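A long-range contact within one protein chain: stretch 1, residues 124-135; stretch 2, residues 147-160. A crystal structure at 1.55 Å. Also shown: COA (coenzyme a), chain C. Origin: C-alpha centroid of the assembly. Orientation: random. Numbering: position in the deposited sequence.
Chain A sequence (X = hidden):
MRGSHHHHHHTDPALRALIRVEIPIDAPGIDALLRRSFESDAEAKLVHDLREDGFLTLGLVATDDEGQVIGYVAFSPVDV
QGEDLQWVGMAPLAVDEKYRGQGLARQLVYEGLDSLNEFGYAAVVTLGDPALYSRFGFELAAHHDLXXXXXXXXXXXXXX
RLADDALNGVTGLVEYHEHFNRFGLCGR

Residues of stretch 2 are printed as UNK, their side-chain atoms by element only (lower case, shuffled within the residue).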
# COMPACT_ATOMS: atom_id res chain seq x y z
N VAL A 124 -8.86 -0.90 -4.51
CA VAL A 124 -7.74 -1.13 -3.65
C VAL A 124 -8.23 -1.47 -2.26
O VAL A 124 -9.08 -0.76 -1.72
CB VAL A 124 -6.84 0.12 -3.55
CG1 VAL A 124 -5.64 -0.21 -2.65
CG2 VAL A 124 -6.37 0.53 -4.93
N VAL A 125 -7.75 -2.57 -1.71
CA VAL A 125 -8.07 -2.90 -0.31
C VAL A 125 -6.82 -2.69 0.53
O VAL A 125 -5.69 -2.66 -0.01
CB VAL A 125 -8.61 -4.34 -0.12
CG1 VAL A 125 -9.84 -4.55 -0.96
CG2 VAL A 125 -7.56 -5.40 -0.46
N THR A 126 -7.02 -2.55 1.83
CA THR A 126 -5.90 -2.47 2.74
C THR A 126 -6.37 -2.88 4.14
O THR A 126 -7.58 -2.94 4.42
CB THR A 126 -5.26 -1.06 2.77
OG1 THR A 126 -3.94 -1.13 3.32
CG2 THR A 126 -6.12 -0.05 3.59
N LEU A 127 -5.41 -3.22 4.97
CA LEU A 127 -5.66 -3.65 6.34
C LEU A 127 -4.87 -2.76 7.28
O LEU A 127 -3.64 -2.74 7.22
CB LEU A 127 -5.26 -5.10 6.50
CG LEU A 127 -5.60 -5.75 7.83
CD1 LEU A 127 -7.11 -5.92 7.99
CD2 LEU A 127 -4.94 -7.12 7.88
N GLY A 128 -5.56 -2.04 8.15
CA GLY A 128 -4.90 -1.11 9.03
C GLY A 128 -5.89 -0.27 9.80
O GLY A 128 -7.09 -0.45 9.70
N ASP A 129 -5.35 0.64 10.58
CA ASP A 129 -6.15 1.48 11.42
C ASP A 129 -7.05 2.38 10.57
O ASP A 129 -6.56 3.16 9.78
CB ASP A 129 -5.21 2.34 12.28
CG ASP A 129 -5.91 3.05 13.42
OD1 ASP A 129 -7.16 3.27 13.35
OD2 ASP A 129 -5.20 3.39 14.38
N PRO A 130 -8.38 2.30 10.77
CA PRO A 130 -9.23 3.18 9.96
C PRO A 130 -9.01 4.66 10.26
O PRO A 130 -9.29 5.50 9.42
CB PRO A 130 -10.65 2.76 10.33
CG PRO A 130 -10.54 1.77 11.41
CD PRO A 130 -9.14 1.32 11.54
N ALA A 131 -8.50 4.98 11.44
CA ALA A 131 -8.22 6.37 11.78
C ALA A 131 -7.13 6.92 10.86
O ALA A 131 -7.01 8.14 10.66
CB ALA A 131 -7.83 6.50 13.25
N LEU A 132 -6.31 6.04 10.29
CA LEU A 132 -5.35 6.46 9.31
C LEU A 132 -5.97 6.41 7.91
O LEU A 132 -6.07 7.43 7.22
CB LEU A 132 -4.12 5.56 9.37
CG LEU A 132 -3.09 5.69 8.25
CD1 LEU A 132 -2.54 7.09 8.24
CD2 LEU A 132 -1.98 4.68 8.41
N TYR A 133 -6.40 5.23 7.48
CA TYR A 133 -6.83 5.06 6.08
C TYR A 133 -8.10 5.76 5.67
O TYR A 133 -8.27 6.08 4.50
CB TYR A 133 -6.83 3.56 5.68
CG TYR A 133 -5.42 3.04 5.74
CD1 TYR A 133 -4.52 3.34 4.73
CD2 TYR A 133 -4.96 2.33 6.84
CE1 TYR A 133 -3.21 2.92 4.81
CE2 TYR A 133 -3.66 1.87 6.91
CZ TYR A 133 -2.78 2.20 5.90
OH TYR A 133 -1.46 1.78 5.96
N SER A 134 -9.00 6.02 6.61
CA SER A 134 -10.19 6.77 6.24
C SER A 134 -9.84 8.16 5.70
O SER A 134 -10.59 8.76 4.93
CB SER A 134 -11.14 6.89 7.42
OG SER A 134 -10.64 7.67 8.50
N ARG A 135 -8.68 8.68 6.12
CA ARG A 135 -8.22 10.01 5.69
C ARG A 135 -7.95 10.08 4.23
O ARG A 135 -7.96 11.16 3.63
CB ARG A 135 -6.92 10.37 6.42
CG ARG A 135 -7.06 10.44 7.92
CD ARG A 135 -5.71 10.65 8.54
NE ARG A 135 -5.82 10.69 9.99
CZ ARG A 135 -6.18 11.74 10.69
NH1 ARG A 135 -6.49 12.87 10.09
NH2 ARG A 135 -6.27 11.67 12.02
N UNK A 147 -14.57 -9.13 2.94
CA UNK A 147 -13.78 -9.54 4.08
C UNK A 147 -12.48 -10.14 3.58
O UNK A 147 -12.37 -10.52 2.42
c UNK A 147 -14.51 -10.59 4.91
c UNK A 147 -14.85 -15.15 4.39
c UNK A 147 -14.75 -11.90 4.16
n UNK A 147 -15.03 -16.28 3.74
n UNK A 147 -15.74 -14.16 4.27
c UNK A 147 -15.64 -12.87 4.94
n UNK A 147 -13.80 -15.02 5.19
N UNK A 148 -11.48 -10.17 4.46
CA UNK A 148 -10.22 -10.85 4.19
C UNK A 148 -10.24 -12.15 4.99
O UNK A 148 -11.20 -12.42 5.68
s UNK A 148 -8.74 -9.66 6.28
c UNK A 148 -9.01 -10.00 4.53
N UNK A 149 -9.19 -12.95 4.90
CA UNK A 149 -9.22 -14.30 5.51
C UNK A 149 -8.82 -14.38 6.96
O UNK A 149 -8.98 -15.44 7.57
n UNK A 149 -5.26 -19.28 6.09
n UNK A 149 -4.66 -18.64 3.97
n UNK A 149 -5.90 -17.22 5.30
c UNK A 149 -5.27 -18.37 5.12
c UNK A 149 -5.97 -16.14 4.31
c UNK A 149 -8.30 -15.25 4.72
c UNK A 149 -6.82 -14.98 4.84
N UNK A 150 -8.34 -13.28 7.53
CA UNK A 150 -7.75 -13.31 8.86
C UNK A 150 -8.70 -12.91 9.93
O UNK A 150 -9.59 -12.09 9.69
c UNK A 150 -6.50 -12.45 8.92
c UNK A 150 -5.08 -12.22 6.74
c UNK A 150 -4.14 -13.03 6.09
c UNK A 150 -5.49 -12.91 7.90
c UNK A 150 -4.81 -14.07 7.93
n UNK A 150 -3.99 -14.16 6.83
c UNK A 150 -5.44 -11.01 6.17
c UNK A 150 -3.89 -11.47 4.36
c UNK A 150 -4.83 -10.63 4.99
c UNK A 150 -3.52 -12.65 4.89
N UNK A 151 -8.53 -13.50 11.13
CA UNK A 151 -9.46 -13.14 12.18
C UNK A 151 -9.22 -11.76 12.74
O UNK A 151 -8.12 -11.22 12.65
c UNK A 151 -7.64 -14.61 11.51
c UNK A 151 -9.20 -14.22 13.27
c UNK A 151 -7.84 -14.71 13.01
N UNK A 152 -10.27 -11.19 13.33
CA UNK A 152 -10.20 -9.90 13.99
C UNK A 152 -9.86 -8.75 13.08
O UNK A 152 -9.18 -7.82 13.50
N UNK A 153 -10.33 -8.82 11.84
CA UNK A 153 -10.07 -7.77 10.88
C UNK A 153 -11.32 -7.02 10.44
O UNK A 153 -11.24 -6.16 9.60
c UNK A 153 -9.41 -8.32 9.62
o UNK A 153 -10.23 -9.37 9.09
c UNK A 153 -7.99 -8.83 9.93
N UNK A 154 -12.48 -7.29 11.02
CA UNK A 154 -13.67 -6.59 10.53
C UNK A 154 -13.62 -5.08 10.75
O UNK A 154 -14.26 -4.33 10.02
o UNK A 154 -15.75 -9.00 13.97
c UNK A 154 -14.97 -7.28 12.58
o UNK A 154 -17.19 -8.14 12.49
c UNK A 154 -16.05 -8.21 13.05
c UNK A 154 -14.94 -7.19 11.09
N UNK A 155 -12.83 -4.64 11.73
CA UNK A 155 -12.73 -3.22 12.00
C UNK A 155 -11.58 -2.54 11.27
O UNK A 155 -11.53 -1.31 11.27
c UNK A 155 -12.56 -2.95 13.49
o UNK A 155 -11.24 -3.29 13.90
N UNK A 156 -10.68 -3.31 10.65
CA UNK A 156 -9.46 -2.80 10.01
C UNK A 156 -9.41 -3.04 8.51
O UNK A 156 -8.64 -2.40 7.80
c UNK A 156 -8.23 -3.42 10.67
N UNK A 157 -10.21 -3.99 8.00
CA UNK A 157 -10.17 -4.27 6.56
C UNK A 157 -10.98 -3.23 5.82
O UNK A 157 -12.15 -2.98 6.17
c UNK A 157 -9.86 -6.87 2.19
c UNK A 157 -9.13 -5.96 4.25
c UNK A 157 -8.87 -6.35 2.98
c UNK A 157 -11.39 -6.61 4.01
c UNK A 157 -10.65 -5.67 6.22
c UNK A 157 -10.39 -6.08 4.80
c UNK A 157 -11.12 -7.02 2.70
N UNK A 158 -10.33 -2.57 4.86
CA UNK A 158 -10.93 -1.42 4.17
C UNK A 158 -10.75 -1.45 2.66
O UNK A 158 -9.93 -2.19 2.13
o UNK A 158 -9.79 2.29 6.77
n UNK A 158 -8.69 0.54 7.61
c UNK A 158 -10.28 -0.14 4.73
c UNK A 158 -10.60 0.11 6.22
c UNK A 158 -9.66 1.08 6.89
N UNK A 159 -11.55 -0.64 1.98
CA UNK A 159 -11.55 -0.62 0.53
C UNK A 159 -11.72 0.80 0.01
O UNK A 159 -12.39 1.66 0.62
c UNK A 159 -14.05 -0.99 0.40
c UNK A 159 -12.68 -1.52 -0.01
c UNK A 159 -12.56 -1.70 -1.51
N UNK A 160 -11.07 1.05 -1.12
CA UNK A 160 -11.15 2.32 -1.84
C UNK A 160 -11.43 1.99 -3.30
O UNK A 160 -10.60 1.42 -3.98
c UNK A 160 -10.47 6.33 -3.33
c UNK A 160 -9.83 3.11 -1.74
c UNK A 160 -9.95 4.56 -2.11
c UNK A 160 -9.55 5.68 -1.44
n UNK A 160 -10.49 5.00 -3.30
n UNK A 160 -9.88 6.76 -2.23
N1A COA C . -2.88 7.25 13.04
C2A COA C . -3.79 8.07 12.46
N3A COA C . -3.45 9.02 11.57
C4A COA C . -2.15 9.16 11.20
C5A COA C . -1.12 8.31 11.78
C6A COA C . -1.56 7.31 12.75
N6A COA C . -0.63 6.49 13.29
N7A COA C . 0.05 8.68 11.25
C8A COA C . -0.21 9.69 10.39
N9A COA C . -1.50 9.99 10.39
C1B COA C . -2.16 11.00 9.56
C2B COA C . -1.54 12.38 9.59
O2B COA C . -1.89 13.11 10.78
C3B COA C . -2.10 12.97 8.32
O3B COA C . -3.47 13.35 8.53
P3B COA C . -4.27 14.30 7.49
O7A COA C . -3.45 14.41 6.22
O8A COA C . -5.61 13.70 7.31
O9A COA C . -4.36 15.60 8.21
C4B COA C . -2.09 11.77 7.37
O4B COA C . -2.01 10.60 8.19
C5B COA C . -0.93 11.80 6.40
O5B COA C . 0.29 12.02 7.11
P1A COA C . 1.74 12.00 6.43
O1A COA C . 2.58 13.11 6.98
O2A COA C . 1.53 11.82 4.96
O3A COA C . 2.34 10.60 6.98
P2A COA C . 3.40 10.33 8.16
O4A COA C . 4.72 10.91 7.87
O5A COA C . 2.81 10.72 9.51
O6A COA C . 3.52 8.74 8.01
CBP COA C . 3.08 6.42 8.57
CCP COA C . 2.54 7.84 8.53
CDP COA C . 2.05 5.48 9.17
CEP COA C . 3.37 6.02 7.13
CAP COA C . 4.37 6.45 9.42
OAP COA C . 4.09 6.89 10.77
C9P COA C . 5.11 5.14 9.47
O9P COA C . 5.87 4.78 8.55
N8P COA C . 4.95 4.43 10.58
C7P COA C . 5.68 3.19 10.81
C6P COA C . 4.97 2.03 10.15
C5P COA C . 3.66 1.79 10.85
O5P COA C . 2.61 2.15 10.35
N4P COA C . 3.72 1.15 12.01
C3P COA C . 2.54 0.73 12.74
C2P COA C . 2.65 -0.75 13.11
S1P COA C . 1.06 -1.58 12.91

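Position 147 carries three carbons, a nitrogen, then a carbon bearing two more nitrogens, a guanidinium; it touches nothing on stretch 1. It is Arg-147. Position 148 has one carbon and one sulfur, the sulfur lying 4.4 Å from Leu-127 CD1; carbon then sulfur makes it Cys-148, with SG the atom in that contact. Position 149 repeats the guanidinium pattern, again out of reach: Arg-149.

At position 150 one carbon leads into fused five- and six-membered rings of eight carbons and one nitrogen, obliquely placed against Leu-127, a ring carbon 4.3 Å from Leu-127 CD2. This is Trp-150, and the carbon is CE3. Position 151 has three carbons closing a ring onto the backbone nitrogen, clear of stretch 1, hence Pro-151. Position 152 has no side-chain atoms and a positive phi of 64°, a value that by itself favours glycine: Gly-152.

Position 153 branches at its first carbon into one oxygen and one carbon, the carbon branch packing 3.6 Å from Leu-127 CD1. It is Thr-153, and its OG1 donates to Trp-150 O at 2.9 Å, tying the loop together. Position 154 shows three carbons, the third with two oxygens; its CA-to-CB bond points away from stretch 1, and the side chain makes no contact there. The three-carbon length gives Glu-154. Position 155 has one carbon and one oxygen, and meets stretch 1 through its backbone, O lying 3.2 Å from Pro-130 CG: Ser-155.

A single carbon at position 156 sits 3.8 Å from Leu-127 CD1: Ala-156. Position 157 has one carbon and a six-carbon ring with no heteroatom; a ring carbon lies 3.6 Å from Val-125 CB. This is Phe-157. Position 158 has three carbons, the last carrying one oxygen and one nitrogen; the oxygen lies 3.4 Å from Tyr-133 CB, so the side chain reaches beyond the strand to the helix. That amide makes Gln-158, whose NE2 donates to Ala-156 O at 2.9 Å. Position 159 branches at its first carbon into two carbons, one of them 4.0 Å from Val-125 CG1: Val-159. Position 160 has one carbon, CB, 3.9 Å from Val-124 O, and a five-membered ring of three carbons and two nitrogens whose end leads away from stretch 1: His-160.

The contact works as an antiparallel strand pair. Val-124 N donates to His-160 O (2.9 Å) and His-160 N to Val-124 O (2.8 Å); Thr-126 N donates to Gln-158 O (2.9 Å) and Gln-158 N to Thr-126 O (2.8 Å). Gly-128 N to Ala-156 O, 3.1 Å, extends the ladder past the strand ends. Between these rungs, Val-125, Leu-127, Phe-157 and Val-159 form an apolar layer on one face, the end of Leu-127 settling among loop side chains. The other face is mixed, holding Val-124, Thr-126, His-160 and Gln-158, which reaches to Pro-130 and Tyr-133. At Gly-128 a CB would clash with Tyr-133 CE2, so the bare backbone lets the ring lie close. The rule is alternation: backbone bonds set the register.

Stretch 2 147-160: RCRWPGTESAFQVH
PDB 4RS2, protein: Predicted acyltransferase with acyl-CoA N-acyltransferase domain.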